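Local coordinates for lipoate-protein ligase 1 (Plasmodium falciparum, PDB 5T8U) that belongs to the lipoate-protein ligase family, joining an N-terminal domain of the lipoyl ligase A/B type, which holds lipoic acid in this model, to a smaller C-terminal domain, at residues E29-L32 with L33-N37; K222-T225 with K226-Q230. All coordinates share one frame; numbering follows the deposited sequence.

Contact 1: residues E29-L32 with L33-N37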
loop_
_atom_site.group_PDB
_atom_site.type_symbol
_atom_site.label_atom_id
_atom_site.label_comp_id
_atom_site.label_asym_id
_atom_site.label_seq_id
_atom_site.Cartn_x
_atom_site.Cartn_y
_atom_site.Cartn_z
ATOM N N GLU A 29 -4.456 -8.631 -5.289
ATOM C CA GLU A 29 -4.910 -7.428 -4.599
ATOM C C GLU A 29 -5.510 -6.425 -5.577
ATOM O O GLU A 29 -6.615 -5.909 -5.362
ATOM C CB GLU A 29 -3.734 -6.810 -3.843
ATOM C CG GLU A 29 -4.085 -5.612 -2.990
ATOM C CD GLU A 29 -2.859 -4.985 -2.359
ATOM O OE1 GLU A 29 -1.841 -4.828 -3.066
ATOM O OE2 GLU A 29 -2.907 -4.663 -1.154
ATOM N N ASN A 30 -4.789 -6.135 -6.663
ATOM C CA ASN A 30 -5.289 -5.177 -7.643
ATOM C C ASN A 30 -6.575 -5.666 -8.293
ATOM O O ASN A 30 -7.447 -4.856 -8.628
ATOM C CB ASN A 30 -4.225 -4.910 -8.706
ATOM C CG ASN A 30 -4.532 -3.679 -9.537
ATOM O OD1 ASN A 30 -5.198 -2.755 -9.073
ATOM N ND2 ASN A 30 -4.048 -3.663 -10.773
ATOM N N PHE A 31 -6.714 -6.980 -8.482
ATOM C CA PHE A 31 -7.940 -7.508 -9.072
ATOM C C PHE A 31 -9.113 -7.362 -8.113
ATOM O O PHE A 31 -10.243 -7.102 -8.539
ATOM C CB PHE A 31 -7.748 -8.971 -9.467
ATOM C CG PHE A 31 -8.875 -9.526 -10.288
ATOM C CD1 PHE A 31 -8.785 -9.574 -11.669
ATOM C CD2 PHE A 31 -10.030 -9.989 -9.680
ATOM C CE1 PHE A 31 -9.823 -10.079 -12.426
ATOM C CE2 PHE A 31 -11.069 -10.494 -10.433
ATOM C CZ PHE A 31 -10.966 -10.539 -11.807
ATOM N N LEU A 32 -8.865 -7.527 -6.813
ATOM C CA LEU A 32 -9.923 -7.335 -5.829
ATOM C C LEU A 32 -10.337 -5.872 -5.755
ATOM O O LEU A 32 -11.532 -5.561 -5.688
ATOM C CB LEU A 32 -9.463 -7.835 -4.460
ATOM C CG LEU A 32 -9.043 -9.306 -4.398
ATOM C CD1 LEU A 32 -8.281 -9.589 -3.115
ATOM C CD2 LEU A 32 -10.251 -10.215 -4.516
ATOM N N LEU A 33 -9.363 -4.958 -5.776
ATOM C CA LEU A 33 -9.686 -3.535 -5.761
ATOM C C LEU A 33 -10.455 -3.127 -7.013
ATOM O O LEU A 33 -11.417 -2.354 -6.933
ATOM C CB LEU A 33 -8.407 -2.709 -5.628
ATOM C CG LEU A 33 -8.551 -1.201 -5.855
ATOM C CD1 LEU A 33 -9.619 -0.604 -4.949
ATOM C CD2 LEU A 33 -7.222 -0.499 -5.638
ATOM N N ASN A 34 -10.047 -3.626 -8.177
ATOM C CA ASN A 34 -10.654 -3.227 -9.440
ATOM C C ASN A 34 -11.912 -4.016 -9.788
ATOM O O ASN A 34 -12.542 -3.723 -10.810
ATOM C CB ASN A 34 -9.634 -3.360 -10.576
ATOM C CG ASN A 34 -8.569 -2.281 -10.530
ATOM O OD1 ASN A 34 -7.372 -2.568 -10.579
ATOM N ND2 ASN A 34 -9.001 -1.028 -10.436
ATOM N N ASN A 35 -12.295 -5.001 -8.972
ATOM C CA ASN A 35 -13.522 -5.756 -9.201
ATOM C C ASN A 35 -14.301 -5.939 -7.904
ATOM O O ASN A 35 -15.012 -6.936 -7.738
ATOM C CB ASN A 35 -13.222 -7.118 -9.831
ATOM C CG ASN A 35 -12.635 -6.997 -11.223
ATOM O OD1 ASN A 35 -13.362 -6.844 -12.204
ATOM N ND2 ASN A 35 -11.313 -7.071 -11.317
ATOM N N TYR A 36 -14.178 -4.983 -6.985
ATOM C CA TYR A 36 -14.832 -5.028 -5.682
ATOM C C TYR A 36 -16.304 -5.410 -5.795
ATOM O O TYR A 36 -16.695 -6.514 -5.402
ATOM C CB TYR A 36 -14.669 -3.666 -4.999
ATOM C CG TYR A 36 -15.294 -3.536 -3.628
ATOM C CD1 TYR A 36 -14.765 -4.203 -2.532
ATOM C CD2 TYR A 36 -16.393 -2.712 -3.425
ATOM C CE1 TYR A 36 -15.327 -4.070 -1.276
ATOM C CE2 TYR A 36 -16.961 -2.571 -2.177
ATOM C CZ TYR A 36 -16.425 -3.251 -1.105
ATOM O OH TYR A 36 -16.993 -3.107 0.138
ATOM N N ASN A 37 -17.122 -4.515 -6.354
ATOM C CA ASN A 37 -18.568 -4.716 -6.365
ATOM C C ASN A 37 -18.998 -5.979 -7.104
ATOM O O ASN A 37 -20.163 -6.372 -6.983
ATOM C CB ASN A 37 -19.258 -3.501 -6.992
ATOM C CG ASN A 37 -19.012 -2.221 -6.210
ATOM O OD1 ASN A 37 -18.666 -1.188 -6.784
ATOM N ND2 ASN A 37 -19.186 -2.284 -4.894
#
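The side-chain amide of Asn35 reaches over the ring of Phe31, one helical turn back, with ND2 above the ring centre, 3.3 Å from its plane. The amide plane is tilted by 29° from that of the ring, so ND2, and not the whole amide, sits over the face. ND2 also donates to the backbone: Asn35 ND2 to Phe31 O is 3.0 Å, on a lone pair of the carbonyl and almost in the plane of the amide. The one residue thus supplies both the ring and the acceptor, and together they probably fix the rotation of the amide. Phe31 can offer its face because CG stands anti to the backbone N (chi1 -170°), which swings the ring forward along the chain.

Behind this pair, helical bonds run from Leu33 N to Glu29 O (2.9 Å) and from Asn34 N to Asn30 O (2.9 Å). Asn35 N makes a weak bond to Leu32 O at 3.4 Å, and Asn35 itself no longer has helical angles.

Farther out, Tyr42 meets the Phe31 ring edge-to-face, Leu32 packs on Phe57 and Leu33 on Val162, while Glu29 OE2 is bonded to Thr109 OG1. The arrangement belongs to the C-terminal end of a helix, where an asparagine side chain bonds to a main-chain carbonyl one turn back, here where helix 22-34 packs on the large mixed sheet of the catalytic domain.

Contact 2: residues K222-T225 with K226-Q230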
loop_
_atom_site.group_PDB
_atom_site.type_symbol
_atom_site.label_atom_id
_atom_site.label_comp_id
_atom_site.label_asym_id
_atom_site.label_seq_id
_atom_site.Cartn_x
_atom_site.Cartn_y
_atom_site.Cartn_z
ATOM N N LYS A 222 -10.752 -13.598 13.561
ATOM C CA LYS A 222 -11.706 -13.584 14.663
ATOM C C LYS A 222 -12.125 -12.158 15.008
ATOM O O LYS A 222 -13.313 -11.823 14.990
ATOM C CB LYS A 222 -11.102 -14.282 15.885
ATOM C CG LYS A 222 -11.216 -15.800 15.852
ATOM C CD LYS A 222 -10.486 -16.439 17.024
ATOM C CE LYS A 222 -10.821 -17.919 17.159
ATOM N NZ LYS A 222 -10.184 -18.537 18.360
ATOM N N GLU A 223 -11.152 -11.299 15.323
ATOM C CA GLU A 223 -11.481 -9.926 15.695
ATOM C C GLU A 223 -12.074 -9.132 14.537
ATOM O O GLU A 223 -12.757 -8.132 14.775
ATOM C CB GLU A 223 -10.237 -9.215 16.232
ATOM C CG GLU A 223 -9.852 -9.633 17.640
ATOM C CD GLU A 223 -10.900 -9.254 18.670
ATOM O OE1 GLU A 223 -10.799 -9.720 19.825
ATOM O OE2 GLU A 223 -11.825 -8.490 18.325
ATOM N N PHE A 224 -11.828 -9.550 13.296
ATOM C CA PHE A 224 -12.445 -8.905 12.141
ATOM C C PHE A 224 -13.941 -9.200 12.093
ATOM O O PHE A 224 -14.779 -8.288 12.189
ATOM C CB PHE A 224 -11.738 -9.386 10.870
ATOM C CG PHE A 224 -12.348 -8.889 9.591
ATOM C CD1 PHE A 224 -12.022 -7.640 9.089
ATOM C CD2 PHE A 224 -13.218 -9.689 8.868
ATOM C CE1 PHE A 224 -12.569 -7.192 7.902
ATOM C CE2 PHE A 224 -13.770 -9.246 7.683
ATOM C CZ PHE A 224 -13.445 -7.995 7.199
ATOM N N THR A 225 -14.294 -10.482 11.960
ATOM C CA THR A 225 -15.698 -10.881 11.963
ATOM C C THR A 225 -16.417 -10.332 13.189
ATOM O O THR A 225 -17.518 -9.777 13.087
ATOM C CB THR A 225 -15.798 -12.408 11.920
ATOM O OG1 THR A 225 -14.997 -12.911 10.843
ATOM C CG2 THR A 225 -17.240 -12.853 11.722
ATOM N N LYS A 226 -15.801 -10.476 14.364
ATOM C CA LYS A 226 -16.410 -9.973 15.589
ATOM C C LYS A 226 -16.594 -8.464 15.533
ATOM O O LYS A 226 -17.623 -7.939 15.975
ATOM C CB LYS A 226 -15.557 -10.367 16.794
ATOM C CG LYS A 226 -15.950 -9.685 18.093
ATOM C CD LYS A 226 -15.277 -10.353 19.281
ATOM C CE LYS A 226 -14.827 -9.335 20.317
ATOM N NZ LYS A 226 -14.033 -9.972 21.404
ATOM N N PHE A 227 -15.606 -7.745 14.996
ATOM C CA PHE A 227 -15.738 -6.298 14.877
ATOM C C PHE A 227 -16.951 -5.934 14.034
ATOM O O PHE A 227 -17.691 -5.004 14.372
ATOM C CB PHE A 227 -14.473 -5.687 14.275
ATOM C CG PHE A 227 -14.570 -4.200 14.051
ATOM C CD1 PHE A 227 -15.050 -3.695 12.852
ATOM C CD2 PHE A 227 -14.192 -3.309 15.042
ATOM C CE1 PHE A 227 -15.146 -2.329 12.645
ATOM C CE2 PHE A 227 -14.285 -1.942 14.840
ATOM C CZ PHE A 227 -14.764 -1.453 13.640
ATOM N N TYR A 228 -17.175 -6.653 12.936
ATOM C CA TYR A 228 -18.315 -6.358 12.077
ATOM C C TYR A 228 -19.564 -7.149 12.450
ATOM O O TYR A 228 -20.521 -7.176 11.669
ATOM C CB TYR A 228 -17.950 -6.606 10.612
ATOM C CG TYR A 228 -16.951 -5.603 10.079
ATOM C CD1 TYR A 228 -17.262 -4.249 10.016
ATOM C CD2 TYR A 228 -15.698 -6.006 9.644
ATOM C CE1 TYR A 228 -16.352 -3.329 9.534
ATOM C CE2 TYR A 228 -14.784 -5.093 9.161
ATOM C CZ TYR A 228 -15.115 -3.759 9.108
ATOM O OH TYR A 228 -14.198 -2.854 8.624
ATOM N N GLU A 229 -19.584 -7.780 13.627
ATOM C CA GLU A 229 -20.769 -8.460 14.134
ATOM C C GLU A 229 -21.347 -7.773 15.371
ATOM O O GLU A 229 -22.116 -8.388 16.116
ATOM C CB GLU A 229 -20.444 -9.923 14.442
ATOM C CG GLU A 229 -20.756 -10.878 13.304
ATOM C CD GLU A 229 -20.362 -12.306 13.623
ATOM O OE1 GLU A 229 -19.701 -12.520 14.661
ATOM O OE2 GLU A 229 -20.715 -13.214 12.841
ATOM N N GLN A 230 -21.001 -6.504 15.599
ATOM C CA GLN A 230 -21.490 -5.797 16.779
ATOM C C GLN A 230 -23.005 -5.630 16.737
ATOM O O GLN A 230 -23.713 -6.017 17.673
ATOM C CB GLN A 230 -20.811 -4.432 16.896
ATOM C CG GLN A 230 -19.425 -4.463 17.515
ATOM C CD GLN A 230 -18.928 -3.076 17.878
ATOM O OE1 GLN A 230 -19.495 -2.409 18.743
ATOM N NE2 GLN A 230 -17.870 -2.631 17.211
#
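Phe224 and Tyr228 form a T-shaped pair one turn apart, the edge of the tyrosine directed at the face of the phenylalanine. Their centroids are 5.0 Å apart and the planes stand at 76°; Phe224 CE1 and Tyr228 CE2 approach to 3.3 Å. Phe224 carries CG anti to its backbone N (chi1 175°), whereas in Tyr228 it is anti to the carbonyl carbon, which turns the second ring back toward the first. Phe227 CD1 lies over the centre of a Tyr228 face, 3.5 Å above it.

On another side of the helix, Glu223 and Lys226 run alongside each other in a long salt bridge of 3.6 Å between Glu223 OE1 and Lys226 NZ. Glu223 OE1 also accepts from Asn130 on helix 117-132. Thr225 and Glu229 also run side by side, but in van der Waals contact, the methyl Thr225 CG2 being 3.7 Å from Glu229 OE2.

Tyr228 N bonds to Phe224 O at 3.0 Å, closing the final turn of the helix, and Tyr228 OH is hydrogen-bonded to Asn112 ND2. Tyr228 is thus held by its main chain, its ring edge and its hydroxyl, whereas the long ion pair probably adds only a modest pull.

In the fold
Contacts 1 and 2 both lie at C-terminal ends of helices, 22-34 and 213-227, and in each an aromatic side chain meets the residue four positions on. Their centres are 22 Å apart and their nearest atoms about 9 Å, without touching. Contact 1 is the more buried and reaches the ligand's surroundings through Glu29, whose side chain is about 6 Å from the bound lipoic acid and touches Trp59 and His166, which line its pocket. Contact 2 is more peripheral, its centre about 23 Å from the chain centre against 14 Å for contact 1.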